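PDB 5OLT: cellulose biosynthesis protein BcsG from Salmonella typhimurium LT2, which is required for cellulose biosynthesis, the chain here being the extramembrane, zinc-binding domain of a membrane protein related to alkaline phosphatases. Local coordinates for residues L110-C114 and E129-N135; F298-A303 and L333-V339; L30-L34 and V361-Y365. One frame throughout, in Å; residues are numbered along the deposited sequence.

Contact 1 (L110-C114 and E129-N135); sequences LRASC and ECYLFDN
Cys130, Leu110 and Ser113 bury the most surface here, and the contact can be built outward from them. The Cys130 and Cys114 side chains, both m, form a disulfide with SG-SG 2.1 Å and chi3 -81°. Cys114 closes a type I turn, Arg111 to Cys114, that follows directly on helix 102-110. Inside that turn Ser113 N donates to Cys130 O (3.1 Å), and Arg111 CA lies 3.2 Å from the same oxygen in a CA-H...O contact. The disulfide therefore ties the turn leaving one helix to the 3-10 segment that leads, through Tyr131, into helix 132-138, in the zinc domain of this alkaline phosphatase relative. Leu110 O accepts from Leu132 N (3.0 Å), while Tyr131, at the N-cap position, brings its CA to 3.3 Å from Leu110 O. Water 1 joins Leu110 O (2.7 Å) to Phe133 N (2.8 Å). Leu110 CD2 touches Phe133 CD1 at 3.6 Å, and both residues also pack on Phe213 of strand 210-216. Ser113, chi1 m, sets OG 3.5 Å from Leu132 CA and hydrogen-bonds Ser322. Arg111 extends beside Tyr131, its CG over one ring face and its guanidinium hydrogen-bonded to Asn163 O and Gln124 O.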
ATOM      1  N   LEU A 110       1.895   0.466  -7.631  1.00 10.34           N
ATOM      2  CA  LEU A 110       2.846   1.069  -8.567  1.00 10.27           C
ATOM      3  C   LEU A 110       2.218   2.222  -9.362  1.00 10.58           C
ATOM      4  O   LEU A 110       2.926   3.156  -9.766  1.00 11.46           O
ATOM      5  CB  LEU A 110       3.510   0.007  -9.480  1.00 11.52           C
ATOM      6  CG  LEU A 110       4.370  -0.961  -8.652  1.00 12.80           C
ATOM      7  CD1 LEU A 110       4.674  -2.194  -9.462  1.00 13.40           C
ATOM      8  CD2 LEU A 110       5.658  -0.307  -8.182  1.00 14.03           C
ATOM      9  N   ARG A 111       0.884   2.227  -9.459  1.00 10.60           N
ATOM     10  CA  ARG A 111       0.164   3.309 -10.127  1.00 10.50           C
ATOM     11  C   ARG A 111      -0.464   4.276  -9.107  1.00 10.53           C
ATOM     12  O   ARG A 111      -1.474   4.928  -9.373  1.00 10.93           O
ATOM     13  CB  ARG A 111      -0.875   2.751 -11.095  1.00 11.34           C
ATOM     14  CG  ARG A 111      -0.271   1.969 -12.245  1.00 13.03           C
ATOM     15  CD  ARG A 111      -1.352   1.526 -13.218  1.00 14.43           C
ATOM     16  NE  ARG A 111      -0.759   0.673 -14.239  1.00 16.57           N
ATOM     17  CZ  ARG A 111      -1.423   0.255 -15.309  1.00 16.07           C
ATOM     18  NH1 ARG A 111      -2.687   0.662 -15.495  1.00 16.72           N
ATOM     19  NH2 ARG A 111      -0.774  -0.504 -16.198  1.00 17.14           N
ATOM     20  N   ALA A 112       0.187   4.433  -7.925  1.00  9.91           N
ATOM     21  CA  ALA A 112      -0.407   5.209  -6.835  1.00  9.34           C
ATOM     22  C   ALA A 112      -0.622   6.709  -7.131  1.00 10.63           C
ATOM     23  O   ALA A 112      -1.351   7.354  -6.376  1.00 11.55           O
ATOM     24  CB  ALA A 112       0.457   5.104  -5.576  1.00 10.21           C
ATOM     25  N   SER A 113       0.063   7.256  -8.168  1.00 10.77           N
ATOM     26  CA  SER A 113       0.013   8.705  -8.368  1.00 10.95           C
ATOM     27  C   SER A 113      -1.203   9.188  -9.144  1.00 11.57           C
ATOM     28  O   SER A 113      -1.369  10.397  -9.276  1.00 13.45           O
ATOM     29  CB  SER A 113       1.304   9.184  -9.017  1.00 11.30           C
ATOM     30  OG  SER A 113       2.432   8.881  -8.162  1.00 11.69           O
ATOM     31  N   CYS A 114      -2.086   8.279  -9.569  1.00 12.06           N
ATOM     32  CA  CYS A 114      -3.377   8.689 -10.115  1.00 13.16           C
ATOM     33  C   CYS A 114      -4.484   7.996  -9.352  1.00 12.84           C
ATOM     34  O   CYS A 114      -4.229   7.034  -8.632  1.00 12.94           O
ATOM     35  CB  CYS A 114      -3.506   8.274 -11.575  1.00 15.85           C
ATOM     36  SG  CYS A 114      -2.406   9.223 -12.639  1.00 19.21           S
ATOM     37  N   GLU A 129       2.400   9.651 -15.812  0.70 18.56           N
ATOM     38  CA  GLU A 129       2.383  10.373 -14.518  0.70 18.28           C
ATOM     39  C   GLU A 129       1.753   9.553 -13.394  0.70 15.17           C
ATOM     40  O   GLU A 129       1.812   9.927 -12.233  0.70 14.93           O
ATOM     41  CB  GLU A 129       1.668  11.729 -14.640  0.70 19.92           C
ATOM     42  CG  GLU A 129       0.147  11.669 -14.750  0.70 24.92           C
ATOM     43  CD  GLU A 129      -0.464  12.862 -15.487  0.70 28.32           C
ATOM     44  OE1 GLU A 129       0.282  13.788 -15.876  0.70 37.81           O
ATOM     45  OE2 GLU A 129      -1.699  12.874 -15.663  0.70 32.58           O
ATOM     46  N   CYS A 130       1.149   8.436 -13.745  1.00 14.02           N
ATOM     47  CA  CYS A 130       0.495   7.609 -12.742  1.00 14.13           C
ATOM     48  C   CYS A 130       1.473   6.699 -12.008  1.00 12.02           C
ATOM     49  O   CYS A 130       1.151   6.241 -10.894  1.00 12.71           O
ATOM     50  CB  CYS A 130      -0.599   6.774 -13.371  1.00 17.07           C
ATOM     51  SG  CYS A 130      -1.905   7.776 -14.131  1.00 21.66           S
ATOM     52  N   TYR A 131       2.643   6.462 -12.591  1.00 11.23           N
ATOM     53  CA  TYR A 131       3.583   5.481 -12.056  1.00 11.30           C
ATOM     54  C   TYR A 131       4.488   6.139 -11.043  1.00 11.87           C
ATOM     55  O   TYR A 131       5.375   6.901 -11.399  1.00 12.02           O
ATOM     56  CB  TYR A 131       4.393   4.804 -13.161  1.00 12.90           C
ATOM     57  CG  TYR A 131       3.550   4.024 -14.142  1.00 13.68           C
ATOM     58  CD1 TYR A 131       2.881   4.678 -15.186  1.00 15.15           C
ATOM     59  CD2 TYR A 131       3.434   2.637 -14.032  1.00 15.65           C
ATOM     60  CE1 TYR A 131       2.120   3.963 -16.105  1.00 16.84           C
ATOM     61  CE2 TYR A 131       2.657   1.916 -14.951  1.00 17.08           C
ATOM     62  CZ  TYR A 131       2.039   2.599 -15.992  1.00 17.47           C
ATOM     63  OH  TYR A 131       1.255   1.925 -16.917  1.00 21.09           O
ATOM     64  N   LEU A 132       4.227   5.852  -9.764  1.00 11.62           N
ATOM     65  CA  LEU A 132       4.934   6.518  -8.673  1.00 11.54           C
ATOM     66  C   LEU A 132       6.468   6.456  -8.837  1.00 11.70           C
ATOM     67  O   LEU A 132       7.173   7.489  -8.655  1.00 11.31           O
ATOM     68  CB  LEU A 132       4.522   5.856  -7.349  1.00 11.59           C
ATOM     69  CG  LEU A 132       5.264   6.302  -6.079  1.00 11.81           C
ATOM     70  CD1 LEU A 132       4.974   7.796  -5.824  1.00 14.81           C
ATOM     71  CD2 LEU A 132       4.820   5.401  -4.909  1.00 14.80           C
ATOM     72  N   PHE A 133       6.996   5.276  -9.126  1.00 12.17           N
ATOM     73  CA  PHE A 133       8.442   5.089  -9.242  1.00 12.01           C
ATOM     74  C   PHE A 133       9.009   5.782 -10.476  1.00 13.45           C
ATOM     75  O   PHE A 133      10.171   6.208 -10.451  1.00 14.68           O
ATOM     76  CB  PHE A 133       8.841   3.607  -9.145  1.00 12.59           C
ATOM     77  CG  PHE A 133       8.700   3.061  -7.754  1.00 12.14           C
ATOM     78  CD1 PHE A 133       7.465   2.629  -7.273  1.00 13.32           C
ATOM     79  CD2 PHE A 133       9.809   3.008  -6.913  1.00 13.75           C
ATOM     80  CE1 PHE A 133       7.340   2.153  -5.964  1.00 13.74           C
ATOM     81  CE2 PHE A 133       9.702   2.514  -5.615  1.00 15.06           C
ATOM     82  CZ  PHE A 133       8.473   2.099  -5.134  1.00 13.13           C
ATOM     83  N   ASP A 134       8.197   5.938 -11.531  1.00 13.59           N
ATOM     84  CA  ASP A 134       8.668   6.704 -12.699  0.70 14.44           C
ATOM     85  C   ASP A 134       8.739   8.179 -12.397  1.00 13.72           C
ATOM     86  O   ASP A 134       9.674   8.861 -12.833  1.00 15.69           O
ATOM     87  CB  ASP A 134       7.746   6.460 -13.875  0.70 15.82           C
ATOM     88  CG  ASP A 134       8.009   5.137 -14.540  0.70 20.56           C
ATOM     89  OD1 ASP A 134       9.079   4.513 -14.286  0.70 25.13           O
ATOM     90  OD2 ASP A 134       7.141   4.719 -15.342  0.70 23.13           O
ATOM     91  N   ASN A 135       7.760   8.680 -11.645  1.00 12.83           N
ATOM     92  CA  ASN A 135       7.775  10.066 -11.193  1.00 12.90           C
ATOM     93  C   ASN A 135       9.045  10.307 -10.383  1.00 12.76           C
ATOM     94  O   ASN A 135       9.694  11.347 -10.541  1.00 15.14           O
ATOM     95  CB  ASN A 135       6.522  10.383 -10.353  1.00 12.94           C
ATOM     96  CG  ASN A 135       5.243  10.386 -11.196  1.00 13.83           C
ATOM     97  OD1 ASN A 135       5.269  10.729 -12.391  1.00 17.48           O
ATOM     98  ND2 ASN A 135       4.134  10.003 -10.600  1.00 13.66           N
TER
HETATM   99  O   HOH W   1       5.626   3.079 -10.234  1.00 14.24           O

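Contact 2 (F298-A303 and L333-V339); sequences FFGMKA and LFTEDSV
Leu333, chi1 and chi2 both p, starts the second segment by placing CD1 4.0 Å from Phe298 CD1 and 3.8 Å from Met301 CE. Its carbonyl faces water 2 (Leu333 O to water 2.8 Å), which also bonds Ala303 N (3.0 Å) and Glu336 O (2.8 Å). Phe334, chi1 m, buries the most surface. Its CA is 4.2 Å from Met301 CA, and its carbonyl takes the one direct hydrogen bond, from Lys302 N to Phe334 O at 2.9 Å. Phe298 turns its edge to the Phe334 ring face in an offset edge-to-face pair, centroids 6.0 Å apart and planes at 71°; Phe299 O lies 3.2 Å from Phe334 CE1. Here the outgoing end of strand 291-299 of the central mixed sheet, leaving through Gly300 at phi 82°, meets the loop between helices 318-328 and 341-345. Thr335 O sits 3.6 Å from Lys302 CD. Past Glu336, whose O lies 3.6 Å from Ala303 CB, Asp337 OD1 is 3.0 Å from Lys302 CE but 4.2 Å from Lys302 NZ, beyond a salt bridge. At Val339, CG2 reaches Met301 CE (3.6 Å), while water 3 links Val339 N (3.2 Å) to Ala303 O (2.5 Å).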
ATOM      1  N   PHE A 298       9.484   7.880   9.173  1.00 11.18           N
ATOM      2  CA  PHE A 298      10.659   8.620   8.676  1.00 12.11           C
ATOM      3  C   PHE A 298      11.854   8.415   9.603  1.00 13.25           C
ATOM      4  O   PHE A 298      11.707   8.420  10.846  1.00 18.01           O
ATOM      5  CB  PHE A 298      10.353  10.111   8.591  1.00 12.67           C
ATOM      6  CG  PHE A 298       9.248  10.460   7.620  1.00 11.89           C
ATOM      7  CD1 PHE A 298       9.546  10.733   6.270  1.00 14.12           C
ATOM      8  CD2 PHE A 298       7.918  10.546   8.051  1.00 13.33           C
ATOM      9  CE1 PHE A 298       8.521  11.072   5.380  1.00 13.71           C
ATOM     10  CE2 PHE A 298       6.903  10.865   7.168  1.00 13.90           C
ATOM     11  CZ  PHE A 298       7.207  11.152   5.826  1.00 13.34           C
ATOM     12  N   PHE A 299      13.010   8.187   9.011  1.00 11.10           N
ATOM     13  CA  PHE A 299      14.254   7.970   9.746  1.00 12.11           C
ATOM     14  C   PHE A 299      15.217   9.070   9.353  1.00 12.89           C
ATOM     15  O   PHE A 299      15.188   9.563   8.205  1.00 13.51           O
ATOM     16  CB  PHE A 299      14.879   6.630   9.380  1.00 12.58           C
ATOM     17  CG  PHE A 299      14.043   5.450   9.793  1.00 12.60           C
ATOM     18  CD1 PHE A 299      13.007   4.978   8.976  1.00 12.65           C
ATOM     19  CD2 PHE A 299      14.289   4.827  10.997  1.00 15.04           C
ATOM     20  CE1 PHE A 299      12.239   3.895   9.353  1.00 13.73           C
ATOM     21  CE2 PHE A 299      13.491   3.746  11.388  1.00 17.44           C
ATOM     22  CZ  PHE A 299      12.491   3.281  10.554  1.00 14.67           C
ATOM     23  N   GLY A 300      16.038   9.478  10.319  1.00 14.73           N
ATOM     24  CA  GLY A 300      17.109  10.423  10.061  1.00 15.92           C
ATOM     25  C   GLY A 300      16.658  11.868  10.051  1.00 14.52           C
ATOM     26  O   GLY A 300      17.399  12.737   9.557  1.00 18.59           O
ATOM     27  N   MET A 301      15.466  12.155  10.578  0.70 15.30           N
ATOM     28  CA  MET A 301      14.973  13.540  10.648  0.70 16.50           C
ATOM     29  C   MET A 301      15.674  14.319  11.758  0.70 15.79           C
ATOM     30  O   MET A 301      15.937  13.781  12.839  0.70 15.56           O
ATOM     31  CB  MET A 301      13.479  13.614  10.884  0.70 15.55           C
ATOM     32  CG  MET A 301      12.646  13.047   9.729  0.70 14.92           C
ATOM     33  SD  MET A 301      10.891  13.151  10.109  0.70 16.28           S
ATOM     34  CE  MET A 301      10.562  14.917  10.112  0.70 17.46           C
ATOM     35  N   LYS A 302      15.899  15.603  11.508  1.00 17.02           N
ATOM     36  CA  LYS A 302      16.510  16.468  12.524  1.00 18.56           C
ATOM     37  C   LYS A 302      15.531  16.563  13.699  1.00 20.99           C
ATOM     38  O   LYS A 302      15.950  16.649  14.880  1.00 25.23           O
ATOM     39  CB  LYS A 302      16.778  17.860  11.934  1.00 18.84           C
ATOM     40  CG  LYS A 302      17.404  18.828  12.943  1.00 24.67           C
ATOM     41  CD  LYS A 302      17.773  20.172  12.352  1.00 27.75           C
ATOM     42  CE  LYS A 302      18.491  20.992  13.426  1.00 32.97           C
ATOM     43  NZ  LYS A 302      19.945  20.675  13.446  1.00 46.36           N
ATOM     44  N   ALA A 303      14.235  16.542  13.384  1.00 20.74           N
ATOM     45  CA  ALA A 303      13.139  16.676  14.344  1.00 22.44           C
ATOM     46  C   ALA A 303      12.151  15.514  14.178  1.00 21.02           C
ATOM     47  O   ALA A 303      11.075  15.677  13.651  1.00 20.57           O
ATOM     48  CB  ALA A 303      12.464  18.034  14.198  1.00 24.84           C
ATOM     49  N   LEU A 333      11.782  18.043   4.714  1.00 17.13           N
ATOM     50  CA  LEU A 333      11.248  17.724   6.028  1.00 17.09           C
ATOM     51  C   LEU A 333      12.319  17.055   6.912  1.00 14.99           C
ATOM     52  O   LEU A 333      12.213  17.136   8.140  1.00 17.36           O
ATOM     53  CB  LEU A 333       9.911  16.973   5.969  1.00 22.33           C
ATOM     54  CG  LEU A 333       9.843  15.605   5.358  1.00 24.29           C
ATOM     55  CD1 LEU A 333      10.434  14.582   6.287  1.00 28.92           C
ATOM     56  CD2 LEU A 333       8.394  15.207   5.093  1.00 25.52           C
ATOM     57  N   PHE A 334      13.332  16.414   6.313  1.00 13.69           N
ATOM     58  CA  PHE A 334      14.381  15.741   7.082  1.00 14.26           C
ATOM     59  C   PHE A 334      15.349  16.687   7.782  1.00 15.65           C
ATOM     60  O   PHE A 334      16.030  16.275   8.700  1.00 18.41           O
ATOM     61  CB  PHE A 334      15.216  14.785   6.218  1.00 14.56           C
ATOM     62  CG  PHE A 334      14.460  13.596   5.702  1.00 13.52           C
ATOM     63  CD1 PHE A 334      14.331  12.460   6.508  1.00 13.73           C
ATOM     64  CD2 PHE A 334      13.878  13.593   4.409  1.00 14.70           C
ATOM     65  CE1 PHE A 334      13.650  11.337   6.041  1.00 13.22           C
ATOM     66  CE2 PHE A 334      13.186  12.464   3.939  1.00 15.38           C
ATOM     67  CZ  PHE A 334      13.068  11.336   4.772  1.00 13.75           C
ATOM     68  N   THR A 335      15.406  17.940   7.333  1.00 15.55           N
ATOM     69  CA  THR A 335      16.364  18.865   7.904  1.00 16.42           C
ATOM     70  C   THR A 335      15.713  20.055   8.595  1.00 16.68           C
ATOM     71  O   THR A 335      16.430  20.940   9.103  1.00 19.99           O
ATOM     72  CB  THR A 335      17.369  19.334   6.831  1.00 18.87           C
ATOM     73  OG1 THR A 335      16.631  19.856   5.732  1.00 22.53           O
ATOM     74  CG2 THR A 335      18.238  18.177   6.362  1.00 22.22           C
ATOM     75  N   GLU A 336      14.381  20.085   8.654  1.00 16.39           N
ATOM     76  CA  GLU A 336      13.657  21.155   9.361  1.00 16.80           C
ATOM     77  C   GLU A 336      13.902  21.071  10.864  1.00 17.47           C
ATOM     78  O   GLU A 336      13.845  19.984  11.444  1.00 19.21           O
ATOM     79  CB  GLU A 336      12.140  21.058   9.106  1.00 18.23           C
ATOM     80  CG  GLU A 336      11.671  21.552   7.728  1.00 19.91           C
ATOM     81  CD  GLU A 336      11.986  23.017   7.448  1.00 21.04           C
ATOM     82  OE1 GLU A 336      12.056  23.834   8.386  1.00 23.58           O
ATOM     83  OE2 GLU A 336      12.171  23.379   6.277  1.00 25.17           O
ATOM     84  N   ASP A 337      14.139  22.216  11.509  1.00 17.97           N
ATOM     85  CA  ASP A 337      14.278  22.215  12.969  1.00 19.36           C
ATOM     86  C   ASP A 337      12.982  21.796  13.662  1.00 17.28           C
ATOM     87  O   ASP A 337      13.008  21.226  14.747  1.00 18.51           O
ATOM     88  CB  ASP A 337      14.631  23.629  13.476  1.00 23.17           C
ATOM     89  CG  ASP A 337      15.954  24.181  12.910  1.00 31.81           C
ATOM     90  OD1 ASP A 337      16.915  23.410  12.667  1.00 38.22           O
ATOM     91  OD2 ASP A 337      16.042  25.422  12.733  1.00 41.02           O
ATOM     92  N   SER A 338      11.847  22.118  13.046  1.00 17.19           N
ATOM     93  CA  SER A 338      10.543  21.828  13.632  1.00 17.64           C
ATOM     94  C   SER A 338       9.644  21.454  12.464  1.00 16.95           C
ATOM     95  O   SER A 338       9.549  22.215  11.477  1.00 19.80           O
ATOM     96  CB  SER A 338      10.002  23.074  14.359  1.00 20.89           C
ATOM     97  OG  SER A 338       8.691  22.867  14.885  1.00 25.93           O
ATOM     98  N   VAL A 339       9.003  20.288  12.570  1.00 15.45           N
ATOM     99  CA  VAL A 339       8.036  19.844  11.540  1.00 13.99           C
ATOM    100  C   VAL A 339       6.623  20.032  11.978  1.00 13.10           C
ATOM    101  O   VAL A 339       6.265  19.717  13.121  1.00 13.11           O
ATOM    102  CB  VAL A 339       8.307  18.366  11.152  1.00 14.99           C
ATOM    103  CG1 VAL A 339       7.194  17.759  10.283  1.00 15.85           C
ATOM    104  CG2 VAL A 339       9.633  18.331  10.403  1.00 17.23           C
TER
HETATM  105  O   HOH W   2      13.341  17.374  10.694  1.00 17.29           O
HETATM  106  O   HOH W   3       9.478  17.566  14.123  0.50 20.48           O

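Contact 3 (L30-L34 and V361-Y365); sequences LNAWL and VVIQY
This is a buried helix-on-sheet contact, in which helix 27-42 near the start of the chain lies against strand 360-365 of the small antiparallel sheet near its end. The axes of segments 30-34 and 361-365 cross at 103°, 10.6 Å apart, so the helix runs roughly across the strand. Leu30 stands by Tyr365 (CA-CA 7.7 Å) and Leu34 by Ile363 (8.4 Å). Val361, Ile363 and Tyr365 point their CB atoms at the helix. Leu34, chi1 t, sets CD2 4.0 Å from Val361 CG1. Ile363, chi1 p, has CD1 4.0 Å from both Leu30 CG and Trp33 CE3, and CG2 4.0 Å from Trp33 CZ3. Leu30 CD1 lies over the Tyr365 ring, 3.6 Å from its centroid, a CH-pi contact. Tyr365 in turn presents its edge to the Trp33 face, T-shaped, planes at 88° and its ring centroid 5.5 Å from that of the Trp33 five-membered ring. Trp33 NE1 hydrogen-bonds Pro19 O, and Tyr365 OH hydrogen-bonds Ala23 O. Van der Waals and ring contacts thus hold the two segments together.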
ATOM      1  N   LEU A  30     -26.613   1.935  -7.416  1.00 12.10           N
ATOM      2  CA  LEU A  30     -25.262   1.497  -7.053  1.00 11.82           C
ATOM      3  C   LEU A  30     -24.401   1.420  -8.306  1.00 11.65           C
ATOM      4  O   LEU A  30     -23.239   1.837  -8.262  1.00 11.39           O
ATOM      5  CB  LEU A  30     -25.299   0.148  -6.320  1.00 12.53           C
ATOM      6  CG  LEU A  30     -25.444   0.238  -4.790  1.00 16.90           C
ATOM      7  CD1 LEU A  30     -26.644   0.993  -4.287  1.00 21.29           C
ATOM      8  CD2 LEU A  30     -25.468  -1.200  -4.277  1.00 17.63           C
ATOM      9  N   ASN A  31     -24.977   0.993  -9.440  1.00 12.32           N
ATOM     10  CA  ASN A  31     -24.238   1.016 -10.709  1.00 12.58           C
ATOM     11  C   ASN A  31     -23.843   2.460 -11.061  1.00 12.04           C
ATOM     12  O   ASN A  31     -22.692   2.750 -11.448  1.00 12.33           O
ATOM     13  CB  ASN A  31     -25.112   0.445 -11.858  1.00 12.99           C
ATOM     14  CG  ASN A  31     -25.114  -1.062 -11.915  1.00 14.03           C
ATOM     15  OD1 ASN A  31     -24.277  -1.742 -11.299  1.00 15.65           O
ATOM     16  ND2 ASN A  31     -26.026  -1.609 -12.698  1.00 19.01           N
ATOM     17  N   ALA A  32     -24.797   3.382 -10.926  1.00 11.39           N
ATOM     18  CA  ALA A  32     -24.528   4.782 -11.240  1.00 11.59           C
ATOM     19  C   ALA A  32     -23.449   5.354 -10.300  1.00 11.38           C
ATOM     20  O   ALA A  32     -22.569   6.088 -10.737  1.00 12.68           O
ATOM     21  CB  ALA A  32     -25.794   5.610 -11.178  1.00 12.78           C
ATOM     22  N   TRP A  33     -23.540   5.018  -9.002  1.00 10.78           N
ATOM     23  CA  TRP A  33     -22.541   5.460  -8.041  1.00 10.83           C
ATOM     24  C   TRP A  33     -21.135   4.983  -8.458  1.00  9.87           C
ATOM     25  O   TRP A  33     -20.179   5.782  -8.419  1.00 10.65           O
ATOM     26  CB  TRP A  33     -22.888   4.996  -6.613  1.00 10.95           C
ATOM     27  CG  TRP A  33     -21.908   5.540  -5.634  1.00 11.91           C
ATOM     28  CD1 TRP A  33     -21.973   6.729  -4.984  1.00 14.20           C
ATOM     29  CD2 TRP A  33     -20.656   4.940  -5.251  1.00 10.87           C
ATOM     30  NE1 TRP A  33     -20.842   6.921  -4.235  1.00 15.13           N
ATOM     31  CE2 TRP A  33     -20.022   5.835  -4.372  1.00 12.07           C
ATOM     32  CE3 TRP A  33     -20.016   3.718  -5.569  1.00 11.32           C
ATOM     33  CZ2 TRP A  33     -18.767   5.557  -3.800  1.00 12.66           C
ATOM     34  CZ3 TRP A  33     -18.761   3.452  -5.010  1.00 12.35           C
ATOM     35  CH2 TRP A  33     -18.157   4.362  -4.139  1.00 12.96           C
ATOM     36  N   LEU A  34     -21.033   3.716  -8.863  1.00  9.79           N
ATOM     37  CA  LEU A  34     -19.724   3.211  -9.260  1.00  9.73           C
ATOM     38  C   LEU A  34     -19.161   3.958 -10.476  1.00  9.96           C
ATOM     39  O   LEU A  34     -17.973   4.278 -10.516  1.00 10.12           O
ATOM     40  CB  LEU A  34     -19.777   1.705  -9.488  1.00 10.78           C
ATOM     41  CG  LEU A  34     -18.441   1.003  -9.819  1.00  9.78           C
ATOM     42  CD1 LEU A  34     -17.481   1.050  -8.607  1.00 11.60           C
ATOM     43  CD2 LEU A  34     -18.672  -0.433 -10.246  1.00 11.08           C
ATOM     44  N   VAL A 361     -16.906  -6.741  -7.977  1.00 11.44           N
ATOM     45  CA  VAL A 361     -16.682  -5.419  -7.339  1.00  9.97           C
ATOM     46  C   VAL A 361     -17.390  -5.421  -5.987  1.00 10.51           C
ATOM     47  O   VAL A 361     -18.517  -5.930  -5.863  1.00 11.28           O
ATOM     48  CB  VAL A 361     -17.253  -4.260  -8.206  1.00 10.87           C
ATOM     49  CG1 VAL A 361     -16.919  -2.925  -7.580  1.00 11.34           C
ATOM     50  CG2 VAL A 361     -16.715  -4.263  -9.658  1.00 12.74           C
ATOM     51  N   VAL A 362     -16.700  -4.880  -4.974  1.00  9.68           N
ATOM     52  CA  VAL A 362     -17.280  -4.732  -3.650  1.00  9.60           C
ATOM     53  C   VAL A 362     -17.222  -3.241  -3.326  1.00  9.45           C
ATOM     54  O   VAL A 362     -16.180  -2.590  -3.495  1.00  9.66           O
ATOM     55  CB  VAL A 362     -16.508  -5.535  -2.587  1.00  9.57           C
ATOM     56  CG1 VAL A 362     -17.014  -5.218  -1.192  1.00 11.66           C
ATOM     57  CG2 VAL A 362     -16.670  -7.018  -2.869  1.00 10.73           C
ATOM     58  N   ILE A 363     -18.334  -2.721  -2.816  1.00  9.26           N
ATOM     59  CA  ILE A 363     -18.411  -1.319  -2.346  1.00  9.86           C
ATOM     60  C   ILE A 363     -19.095  -1.258  -0.997  1.00 10.12           C
ATOM     61  O   ILE A 363     -19.754  -2.218  -0.574  1.00 11.54           O
ATOM     62  CB  ILE A 363     -19.166  -0.385  -3.344  1.00 10.47           C
ATOM     63  CG1 ILE A 363     -20.672  -0.709  -3.385  1.00 11.62           C
ATOM     64  CG2 ILE A 363     -18.505  -0.505  -4.734  1.00 11.35           C
ATOM     65  CD1 ILE A 363     -21.496   0.208  -4.303  1.00 13.67           C
ATOM     66  N   GLN A 364     -18.910  -0.125  -0.320  1.00 10.65           N
ATOM     67  CA  GLN A 364     -19.708   0.237   0.850  1.00 11.63           C
ATOM     68  C   GLN A 364     -20.692   1.298   0.398  1.00 12.36           C
ATOM     69  O   GLN A 364     -20.290   2.287  -0.195  1.00 14.54           O
ATOM     70  CB  GLN A 364     -18.833   0.777   1.974  1.00 14.91           C
ATOM     71  CG  GLN A 364     -17.876  -0.237   2.560  1.00 17.81           C
ATOM     72  CD  GLN A 364     -18.516  -1.139   3.595  1.00 20.31           C
ATOM     73  OE1 GLN A 364     -19.649  -0.933   4.009  1.00 23.91           O
ATOM     74  NE2 GLN A 364     -17.772  -2.118   4.035  1.00 22.54           N
ATOM     75  N   TYR A 365     -21.965   1.098   0.665  1.00 12.53           N
ATOM     76  CA  TYR A 365     -22.977   2.082   0.225  1.00 13.51           C
ATOM     77  C   TYR A 365     -23.892   2.302   1.408  1.00 14.71           C
ATOM     78  O   TYR A 365     -24.492   1.338   1.907  1.00 14.17           O
ATOM     79  CB  TYR A 365     -23.771   1.564  -0.996  1.00 14.36           C
ATOM     80  CG  TYR A 365     -24.596   2.657  -1.636  1.00 13.50           C
ATOM     81  CD1 TYR A 365     -25.867   2.964  -1.135  1.00 14.88           C
ATOM     82  CD2 TYR A 365     -24.097   3.402  -2.726  1.00 15.10           C
ATOM     83  CE1 TYR A 365     -26.624   3.999  -1.690  1.00 14.91           C
ATOM     84  CE2 TYR A 365     -24.829   4.452  -3.269  1.00 15.89           C
ATOM     85  CZ  TYR A 365     -26.105   4.730  -2.755  1.00 15.20           C
ATOM     86  OH  TYR A 365     -26.844   5.761  -3.304  1.00 18.97           O
TER

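Overall arrangement
Contacts 1 and 3 are buried, whereas contact 2 is only partly so, with four of its touching residues exposed. Contact 3 closes a loop spanning most of the chain and encloses the other two, which follow one another in sequence. Its centre lies about 41 Å from that of contact 2, across the chain's centre, and contact 1's about 25 Å from both. Contacts 1 and 2 border the large mixed sheet and its helices; contact 3 belongs to the separate four-stranded sheet. Chemistry follows: disulfide, backbone bonds and one bridging water in contact 1; a phenylalanine pair inside, one direct backbone bond and two bridging waters toward the surface in contact 2; purely apolar and ring contacts in contact 3.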